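Local coordinates for protein tetraacyldisaccharide 4'-kinase (Aquifex aeolicus, PDB 4ITN) that probably transfers the gamma-phosphate of ATP to the 4'-position of a tetraacyldisaccharide 1-phosphate, the last step of lipid IVA biosynthesis, at residues E273-T278 against E289-L294; L70-K75 against A115-Y120; V38-N43 against D149-L154. All coordinates share one frame; numbering follows the deposited sequence.

Interaction 1: E273-T278 against E289-L294; sequences EIYLTT and ENVFAL
Tyr275 and Val291 pair as parallel strand neighbours, and Leu276 with Phe292 follows one residue on. The backbone bonds run to and fro between the strands. Tyr275 N gives a very short bond of 2.5 Å to Asn290 O, Phe292 N donates to Tyr275 O at 2.7 Å, and Thr277 N reaches Phe292 O at 2.6 Å. The strand axes are turned 44° against each other, and beyond Thr277 the direct bonding gives way to a water, which donates to Thr277 O and accepts from Leu294 N at 2.9 Å.

Apolar contacts accompany the bonds. On the face that carries Leu276 and Phe292, Phe292 CB rests against Leu276 CD2 at 3.7 Å. The end of Ile274 reaches the same phenylalanine, its CG2 3.9 Å from Phe292 CE1, and Leu276 CD1 touches Leu294 CD2 where those two side chains cross at about a right angle. On the face of Tyr275 and Val291, Tyr275 CB lies 4.0 Å from Val291 CG2. CG of Tyr275 stands anti to the carbonyl carbon (chi1 -63°), which lays the ring beside Asn290; the backbone O of Asn290 lies at the ring edge, near its plane, whereas the placing of the Asn290 side-chain amide is doubtful. The phenol OH is bonded to Glu270 N.

In sequence the short helix 279-282 lies between strand 275-277 and strand 291-300, a parallel connection, and its Leu282 packs on Thr277, Val291 and Ala293. Strand 229-233 flanks strand 275-277, and Phe241 of helix 238-247 covers Leu276 and Leu294.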
loop_
_atom_site.group_PDB
_atom_site.type_symbol
_atom_site.label_atom_id
_atom_site.label_comp_id
_atom_site.label_asym_id
_atom_site.label_seq_id
_atom_site.Cartn_x
_atom_site.Cartn_y
_atom_site.Cartn_z
ATOM N N GLU A 273 -7.692 -27.017 13.932
ATOM C CA GLU A 273 -6.886 -27.022 12.721
ATOM C C GLU A 273 -6.228 -25.654 12.616
ATOM O O GLU A 273 -6.560 -24.763 13.391
ATOM C CB GLU A 273 -7.745 -27.338 11.490
ATOM C CG GLU A 273 -8.351 -28.758 11.499
ATOM C CD GLU A 273 -7.383 -29.819 10.983
ATOM O OE1 GLU A 273 -6.433 -29.452 10.254
ATOM O OE2 GLU A 273 -7.576 -31.019 11.294
ATOM N N ILE A 274 -5.294 -25.489 11.680
ATOM C CA ILE A 274 -4.612 -24.201 11.482
ATOM C C ILE A 274 -4.788 -23.705 10.043
ATOM O O ILE A 274 -4.632 -24.476 9.089
ATOM C CB ILE A 274 -3.103 -24.283 11.850
ATOM C CG1 ILE A 274 -2.931 -24.624 13.338
ATOM C CG2 ILE A 274 -2.374 -22.976 11.515
ATOM C CD1 ILE A 274 -3.560 -23.595 14.295
ATOM N N TYR A 275 -5.127 -22.425 9.896
ATOM C CA TYR A 275 -5.413 -21.827 8.591
ATOM C C TYR A 275 -4.441 -20.695 8.257
ATOM O O TYR A 275 -4.026 -19.945 9.137
ATOM C CB TYR A 275 -6.853 -21.291 8.554
ATOM C CG TYR A 275 -7.905 -22.369 8.718
ATOM C CD1 TYR A 275 -8.244 -22.849 9.976
ATOM C CD2 TYR A 275 -8.554 -22.904 7.616
ATOM C CE1 TYR A 275 -9.200 -23.839 10.135
ATOM C CE2 TYR A 275 -9.515 -23.904 7.764
ATOM C CZ TYR A 275 -9.832 -24.364 9.030
ATOM O OH TYR A 275 -10.778 -25.349 9.197
ATOM N N LEU A 276 -4.075 -20.589 6.982
ATOM C CA LEU A 276 -3.337 -19.437 6.483
ATOM C C LEU A 276 -4.181 -18.775 5.402
ATOM O O LEU A 276 -4.731 -19.464 4.534
ATOM C CB LEU A 276 -1.983 -19.853 5.905
ATOM C CG LEU A 276 -0.959 -20.447 6.870
ATOM C CD1 LEU A 276 0.407 -20.551 6.202
ATOM C CD2 LEU A 276 -0.876 -19.578 8.100
ATOM N N THR A 277 -4.309 -17.450 5.467
ATOM C CA THR A 277 -5.026 -16.701 4.434
ATOM C C THR A 277 -4.269 -15.406 4.148
ATOM O O THR A 277 -3.181 -15.211 4.694
ATOM C CB THR A 277 -6.506 -16.429 4.828
ATOM O OG1 THR A 277 -7.263 -16.039 3.671
ATOM C CG2 THR A 277 -6.608 -15.351 5.899
ATOM N N THR A 278 -4.810 -14.539 3.286
ATOM C CA THR A 278 -4.165 -13.247 3.003
ATOM C C THR A 278 -4.631 -12.192 4.006
ATOM O O THR A 278 -5.764 -12.265 4.494
ATOM C CB THR A 278 -4.427 -12.756 1.549
ATOM O OG1 THR A 278 -5.779 -12.291 1.418
ATOM C CG2 THR A 278 -4.168 -13.875 0.544
ATOM N N GLU A 289 -9.108 -17.594 15.996
ATOM C CA GLU A 289 -7.728 -17.998 16.187
ATOM C C GLU A 289 -7.498 -19.224 15.331
ATOM O O GLU A 289 -8.447 -19.895 14.939
ATOM C CB GLU A 289 -7.452 -18.328 17.651
ATOM C CG GLU A 289 -7.389 -17.117 18.560
ATOM C CD GLU A 289 -8.760 -16.654 18.998
ATOM O OE1 GLU A 289 -9.665 -16.595 18.141
ATOM O OE2 GLU A 289 -8.932 -16.350 20.196
ATOM N N ASN A 290 -6.243 -19.524 15.036
ATOM C CA ASN A 290 -5.935 -20.675 14.208
ATOM C C ASN A 290 -6.083 -20.289 12.750
ATOM O O ASN A 290 -5.900 -21.104 11.850
ATOM C CB ASN A 290 -6.855 -21.848 14.557
ATOM C CG ASN A 290 -8.101 -21.891 13.696
ATOM O OD1 ASN A 290 -8.360 -20.981 12.915
ATOM N ND2 ASN A 290 -8.877 -22.957 13.833
ATOM N N VAL A 291 -6.402 -19.019 12.534
ATOM C CA VAL A 291 -6.395 -18.435 11.208
ATOM C C VAL A 291 -5.310 -17.373 11.205
ATOM O O VAL A 291 -5.296 -16.488 12.058
ATOM C CB VAL A 291 -7.740 -17.774 10.869
ATOM C CG1 VAL A 291 -7.697 -17.187 9.469
ATOM C CG2 VAL A 291 -8.871 -18.779 11.000
ATOM N N PHE A 292 -4.397 -17.467 10.247
ATOM C CA PHE A 292 -3.260 -16.554 10.202
ATOM C C PHE A 292 -2.993 -16.044 8.796
ATOM O O PHE A 292 -3.537 -16.565 7.817
ATOM C CB PHE A 292 -2.008 -17.253 10.733
ATOM C CG PHE A 292 -2.171 -17.839 12.112
ATOM C CD1 PHE A 292 -2.636 -19.139 12.286
ATOM C CD2 PHE A 292 -1.849 -17.091 13.234
ATOM C CE1 PHE A 292 -2.784 -19.678 13.557
ATOM C CE2 PHE A 292 -1.991 -17.618 14.506
ATOM C CZ PHE A 292 -2.462 -18.914 14.670
ATOM N N ALA A 293 -2.153 -15.016 8.707
ATOM C CA ALA A 293 -1.656 -14.533 7.427
ATOM C C ALA A 293 -0.136 -14.535 7.447
ATOM O O ALA A 293 0.476 -14.532 8.515
ATOM C CB ALA A 293 -2.181 -13.133 7.127
ATOM N N LEU A 294 0.470 -14.537 6.264
ATOM C CA LEU A 294 1.922 -14.503 6.155
ATOM C C LEU A 294 2.393 -13.052 6.315
ATOM O O LEU A 294 1.795 -12.141 5.742
ATOM C CB LEU A 294 2.370 -15.076 4.801
ATOM C CG LEU A 294 2.014 -16.534 4.473
ATOM C CD1 LEU A 294 2.565 -16.955 3.111
ATOM C CD2 LEU A 294 2.528 -17.467 5.557
HETATM O O HOH W 1 -1.043 -14.074 3.823
#

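Interaction 2: L70-K75 against A115-Y120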
loop_
_atom_site.group_PDB
_atom_site.type_symbol
_atom_site.label_atom_id
_atom_site.label_comp_id
_atom_site.label_asym_id
_atom_site.label_seq_id
_atom_site.Cartn_x
_atom_site.Cartn_y
_atom_site.Cartn_z
ATOM N N LEU A 70 -2.876 9.530 4.869
ATOM C CA LEU A 70 -4.054 10.005 4.118
ATOM C C LEU A 70 -4.306 9.080 2.950
ATOM O O LEU A 70 -3.547 9.089 1.989
ATOM C CB LEU A 70 -3.799 11.417 3.550
ATOM C CG LEU A 70 -3.541 12.465 4.643
ATOM C CD1 LEU A 70 -3.302 13.861 4.057
ATOM C CD2 LEU A 70 -4.761 12.464 5.562
ATOM N N SER A 71 -5.352 8.265 3.038
ATOM C CA SER A 71 -5.673 7.329 1.975
ATOM C C SER A 71 -6.874 7.868 1.200
ATOM O O SER A 71 -7.611 8.733 1.689
ATOM C CB SER A 71 -6.028 5.940 2.544
ATOM O OG SER A 71 -4.945 5.419 3.294
ATOM N N ARG A 72 -7.070 7.354 -0.006
ATOM C CA ARG A 72 -8.179 7.791 -0.856
ATOM C C ARG A 72 -9.512 7.218 -0.400
ATOM O O ARG A 72 -10.531 7.910 -0.404
ATOM C CB ARG A 72 -7.936 7.377 -2.304
ATOM C CG ARG A 72 -9.017 7.893 -3.255
ATOM C CD ARG A 72 -8.598 7.707 -4.702
ATOM N NE ARG A 72 -9.527 8.355 -5.626
ATOM C CZ ARG A 72 -9.423 8.308 -6.953
ATOM N NH1 ARG A 72 -10.312 8.936 -7.710
ATOM N NH2 ARG A 72 -8.426 7.641 -7.520
ATOM N N GLY A 73 -9.516 5.949 -0.016
ATOM C CA GLY A 73 -10.773 5.295 0.288
ATOM C C GLY A 73 -11.426 4.728 -0.961
ATOM O O GLY A 73 -12.595 5.004 -1.246
ATOM N N TYR A 74 -10.694 3.909 -1.702
ATOM C CA TYR A 74 -11.296 3.182 -2.807
ATOM C C TYR A 74 -12.268 2.145 -2.246
ATOM O O TYR A 74 -12.009 1.552 -1.200
ATOM C CB TYR A 74 -10.216 2.528 -3.668
ATOM C CG TYR A 74 -10.786 1.675 -4.779
ATOM C CD1 TYR A 74 -11.305 2.259 -5.927
ATOM C CD2 TYR A 74 -10.795 0.290 -4.688
ATOM C CE1 TYR A 74 -11.823 1.489 -6.950
ATOM C CE2 TYR A 74 -11.310 -0.490 -5.707
ATOM C CZ TYR A 74 -11.824 0.115 -6.836
ATOM O OH TYR A 74 -12.339 -0.653 -7.856
ATOM N N LYS A 75 -13.383 1.928 -2.940
ATOM C CA LYS A 75 -14.396 0.976 -2.483
ATOM C C LYS A 75 -14.934 1.281 -1.083
ATOM O O LYS A 75 -15.085 0.376 -0.264
ATOM C CB LYS A 75 -13.838 -0.450 -2.517
ATOM C CG LYS A 75 -14.840 -1.526 -2.129
ATOM C CD LYS A 75 -14.228 -2.912 -2.234
ATOM C CE LYS A 75 -15.219 -3.990 -1.822
ATOM N NZ LYS A 75 -14.636 -5.356 -1.920
ATOM N N ALA A 115 -9.329 8.532 5.588
ATOM C CA ALA A 115 -9.746 8.259 4.225
ATOM C C ALA A 115 -10.488 9.473 3.666
ATOM O O ALA A 115 -11.484 9.930 4.231
ATOM C CB ALA A 115 -10.639 7.029 4.176
ATOM N N SER A 116 -10.009 9.992 2.544
ATOM C CA SER A 116 -10.647 11.146 1.937
ATOM C C SER A 116 -10.174 11.263 0.507
ATOM O O SER A 116 -8.969 11.240 0.265
ATOM C CB SER A 116 -10.260 12.406 2.712
ATOM O OG SER A 116 -11.150 13.462 2.416
ATOM N N GLU A 117 -11.109 11.395 -0.429
ATOM C CA GLU A 117 -10.778 11.563 -1.847
ATOM C C GLU A 117 -9.955 12.824 -2.076
ATOM O O GLU A 117 -8.934 12.806 -2.775
ATOM C CB GLU A 117 -12.053 11.614 -2.703
ATOM C CG GLU A 117 -11.878 12.289 -4.065
ATOM C CD GLU A 117 -10.967 11.519 -5.011
ATOM O OE1 GLU A 117 -10.807 10.295 -4.812
ATOM O OE2 GLU A 117 -10.417 12.139 -5.953
ATOM N N ASP A 118 -10.404 13.925 -1.482
ATOM C CA ASP A 118 -9.601 15.139 -1.448
ATOM C C ASP A 118 -8.615 15.048 -0.293
ATOM O O ASP A 118 -8.998 15.191 0.874
ATOM C CB ASP A 118 -10.481 16.382 -1.268
ATOM C CG ASP A 118 -9.689 17.685 -1.410
ATOM O OD1 ASP A 118 -8.905 18.023 -0.497
ATOM O OD2 ASP A 118 -9.850 18.368 -2.441
ATOM N N ARG A 119 -7.343 14.820 -0.606
ATOM C CA ARG A 119 -6.355 14.621 0.445
ATOM C C ARG A 119 -6.148 15.847 1.334
ATOM O O ARG A 119 -5.874 15.696 2.533
ATOM C CB ARG A 119 -5.000 14.178 -0.123
ATOM C CG ARG A 119 -5.057 13.133 -1.206
ATOM C CD ARG A 119 -5.804 11.897 -0.835
ATOM N NE ARG A 119 -5.760 11.006 -1.982
ATOM C CZ ARG A 119 -4.932 9.976 -2.118
ATOM N NH1 ARG A 119 -4.061 9.645 -1.134
ATOM N NH2 ARG A 119 -5.002 9.270 -3.253
ATOM N N TYR A 120 -6.237 17.044 0.749
ATOM C CA TYR A 120 -6.103 18.287 1.530
ATOM C C TYR A 120 -7.162 18.367 2.648
ATOM O O TYR A 120 -6.823 18.593 3.822
ATOM C CB TYR A 120 -6.177 19.535 0.625
ATOM C CG TYR A 120 -6.062 20.863 1.358
ATOM C CD1 TYR A 120 -4.816 21.372 1.726
ATOM C CD2 TYR A 120 -7.193 21.612 1.672
ATOM C CE1 TYR A 120 -4.697 22.588 2.396
ATOM C CE2 TYR A 120 -7.086 22.838 2.348
ATOM C CZ TYR A 120 -5.839 23.315 2.700
ATOM O OH TYR A 120 -5.740 24.520 3.351
#
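Arg72 and Glu117 meet in a salt bridge: NE of the arginine donates to Glu117 OE1 over a very short 2.5 Å, with the carboxylate oxygen at the edge of the guanidinium. The two side chains run alongside each other, their flat groups turned 52° apart. Arg72 is extended from CG to NE, whereas Glu117 starts away from the facing segment and bends at chi2 (67°), bringing its carboxylate back to the arginine. Arg72 NH2 also forms a salt bridge with the sulfonate of a bound buffer molecule, probably from the crystallisation liquor.

Backbone pairing is brief. Ser71 lies opposite Ala115 in a parallel bridge, and Ser116 N donates to Ser71 O at 2.8 Å, a nearly straight bond (168°). This is where strand 67-71 and strand 112-115 end side by side, in the kinase's P-loop NTPase-type fold; Ser71 is about 7 Å, side chain to side chain, from Lys51 of the predicted ATP site. Past the bridge segment 115-120 turns at Asp118, the N-cap of helix 119-130.

Arg119, in the first turn of that helix, folds back over the strand end. Its NH1 makes a weak bond of 3.2 Å to Leu70 O at the guanidinium edge, and is held more firmly by Asp138 O, with NH2 bonded to Asp139 O. Arg72 CB sits over one guanidinium face, 3.6 Å from Arg119 NH2. Leu70 CD1 reaches the helix backbone, 3.5 Å from Arg119 O. Gly73 adopts a conformation in which a CB would collide with the carbonyl O of Arg72 and also crowd Ala115 CB.

Interaction 3: V38-N43 against D149-L154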
loop_
_atom_site.group_PDB
_atom_site.type_symbol
_atom_site.label_atom_id
_atom_site.label_comp_id
_atom_site.label_asym_id
_atom_site.label_seq_id
_atom_site.Cartn_x
_atom_site.Cartn_y
_atom_site.Cartn_z
ATOM N N VAL A 38 4.541 16.667 4.293
ATOM C CA VAL A 38 3.776 15.649 3.595
ATOM C C VAL A 38 4.720 14.812 2.763
ATOM O O VAL A 38 5.498 15.341 1.965
ATOM C CB VAL A 38 2.764 16.284 2.615
ATOM C CG1 VAL A 38 2.142 15.215 1.714
ATOM C CG2 VAL A 38 1.693 17.049 3.373
ATOM N N ILE A 39 4.638 13.499 2.933
ATOM C CA ILE A 39 5.384 12.585 2.091
ATOM C C ILE A 39 4.399 11.835 1.235
ATOM O O ILE A 39 3.416 11.283 1.725
ATOM C CB ILE A 39 6.183 11.558 2.910
ATOM C CG1 ILE A 39 7.117 12.289 3.878
ATOM C CG2 ILE A 39 6.962 10.658 1.960
ATOM C CD1 ILE A 39 7.656 11.432 5.013
ATOM N N SER A 40 4.636 11.820 -0.066
ATOM C CA SER A 40 3.750 11.073 -0.917
ATOM C C SER A 40 4.425 9.783 -1.308
ATOM O O SER A 40 5.625 9.778 -1.620
ATOM C CB SER A 40 3.419 11.847 -2.190
ATOM O OG SER A 40 2.585 11.042 -2.995
ATOM N N VAL A 41 3.634 8.715 -1.337
ATOM C CA VAL A 41 4.069 7.424 -1.865
ATOM C C VAL A 41 3.086 7.045 -2.957
ATOM O O VAL A 41 1.874 7.139 -2.763
ATOM C CB VAL A 41 4.050 6.307 -0.775
ATOM C CG1 VAL A 41 4.381 4.938 -1.392
ATOM C CG2 VAL A 41 5.055 6.615 0.322
ATOM N N GLY A 42 3.597 6.633 -4.115
ATOM C CA GLY A 42 2.728 6.183 -5.190
ATOM C C GLY A 42 3.446 5.448 -6.304
ATOM O O GLY A 42 4.624 5.101 -6.181
ATOM N N ASN A 43 2.735 5.233 -7.409
ATOM C CA ASN A 43 3.293 4.592 -8.598
ATOM C C ASN A 43 2.664 5.089 -9.902
ATOM O O ASN A 43 1.632 5.753 -9.885
ATOM C CB ASN A 43 3.131 3.072 -8.526
ATOM C CG ASN A 43 2.689 2.588 -7.159
ATOM O OD1 ASN A 43 1.994 3.289 -6.429
ATOM N ND2 ASN A 43 3.092 1.376 -6.810
ATOM N N ASP A 149 6.274 17.440 0.186
ATOM C CA ASP A 149 7.642 17.841 0.443
ATOM C C ASP A 149 8.627 16.757 0.020
ATOM O O ASP A 149 9.799 17.039 -0.181
ATOM C CB ASP A 149 7.815 18.177 1.927
ATOM C CG ASP A 149 6.862 19.268 2.388
ATOM O OD1 ASP A 149 7.153 20.454 2.100
ATOM O OD2 ASP A 149 5.825 18.948 3.029
ATOM N N LEU A 150 8.144 15.524 -0.124
ATOM C CA LEU A 150 8.976 14.412 -0.572
ATOM C C LEU A 150 8.117 13.452 -1.380
ATOM O O LEU A 150 7.242 12.772 -0.848
ATOM C CB LEU A 150 9.626 13.675 0.621
ATOM C CG LEU A 150 10.575 12.512 0.282
ATOM C CD1 LEU A 150 11.781 13.038 -0.506
ATOM C CD2 LEU A 150 11.038 11.723 1.559
ATOM N N ASN A 151 8.370 13.422 -2.678
ATOM C CA ASN A 151 7.530 12.696 -3.607
ATOM C C ASN A 151 8.239 11.399 -3.917
ATOM O O ASN A 151 9.231 11.385 -4.626
ATOM C CB ASN A 151 7.375 13.502 -4.897
ATOM C CG ASN A 151 6.158 13.093 -5.720
ATOM O OD1 ASN A 151 5.195 12.504 -5.205
ATOM N ND2 ASN A 151 6.178 13.448 -7.017
ATOM N N ILE A 152 7.731 10.298 -3.396
ATOM C CA ILE A 152 8.435 9.036 -3.544
ATOM C C ILE A 152 7.671 8.195 -4.545
ATOM O O ILE A 152 6.476 7.977 -4.388
ATOM C CB ILE A 152 8.517 8.273 -2.212
ATOM C CG1 ILE A 152 9.373 9.052 -1.208
ATOM C CG2 ILE A 152 9.159 6.924 -2.429
ATOM C CD1 ILE A 152 9.415 8.403 0.165
ATOM N N LEU A 153 8.359 7.748 -5.591
ATOM C CA LEU A 153 7.730 6.969 -6.655
ATOM C C LEU A 153 8.248 5.555 -6.602
ATOM O O LEU A 153 9.463 5.326 -6.635
ATOM C CB LEU A 153 8.114 7.528 -8.039
ATOM C CG LEU A 153 7.439 6.861 -9.244
ATOM C CD1 LEU A 153 5.931 6.953 -9.069
ATOM C CD2 LEU A 153 7.870 7.521 -10.601
ATOM N N LEU A 154 7.329 4.605 -6.559
ATOM C CA LEU A 154 7.696 3.199 -6.638
ATOM C C LEU A 154 7.605 2.773 -8.099
ATOM O O LEU A 154 6.678 3.171 -8.806
ATOM C CB LEU A 154 6.744 2.355 -5.771
ATOM C CG LEU A 154 7.153 2.193 -4.297
ATOM C CD1 LEU A 154 7.415 3.541 -3.616
ATOM C CD2 LEU A 154 6.073 1.431 -3.541
HETATM O O HOH W 2 4.461 9.823 -4.596
#
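The parallel strand that leads into the predicted P-loop, Val38 to Asn43, is joined here to its neighbour Asp149 to Leu154. At the start of the pair Asp149 takes hold of Val38 twice: its OD2 accepts from Val38 N at 2.9 Å through the anti lone pair, and its own backbone N donates to Val38 O. CG of Asp149 lies beside its backbone N (chi1 -57°), turning the carboxylate to the first strand, while OD1 is bonded to His147 NE2. An alanine here would remove the carboxylate and would probably leave Val38 N without its acceptor and His147 without this partner.

From there the regular parallel pattern takes over. Ser40 N donates to Leu150 O and Ser40 O accepts from Ile152 N; Gly42 does likewise between Ile152 O and Leu154 N, with Leu154 N to Gly42 O a straight 2.8 Å bond at 172°. Such parallel strands form the core of P-loop NTPases, and the loop after this one carries the predicted ATP-binding residues Ser45 to Thr52; the Asn43 side chain comes within about 4 Å of Gly47, nearest atoms.

On one face Ile39 and Ile152 lie side by side pointing the same way, Ile39 CG2 being 3.8 Å from Ile152 CD1. Farther along, Val41 CG1 meets Leu154 CD1 at 4.0 Å, and helix 49-61 packs Val55 and Leu58 on Val41. On the Ser40 and Asn151 face a water accepts from Ser40 OG at 2.8 Å and donates to Asn151 OD1 and Ile152 O. Arg148 NH1 also bonds Asn151 OD1, and Leu153 CD1 packs 3.6 Å from Asn43 CA.

How the interactions relate
Interactions 2 and 3 are neighbours, their centres 15 Å apart and their nearest atoms about 6 Å apart. Strand 134-138 pairs with both strand 67-71 and strand 38-43, which puts both contacts in the parallel strand region beside the predicted ATP site. Along the chain interaction 2 is nested inside the long loop closed by interaction 3. Interaction 1 comes later in sequence and lies 30 and 33 Å away, centre to centre, across the chain's centre from interaction 3. Strand 201-212, paired with both strand 182-185 and strand 291-300, connects it to the rest. Its Thr278 end approaches the predicted nucleotide site, about 9 Å from Ser49 between side chains.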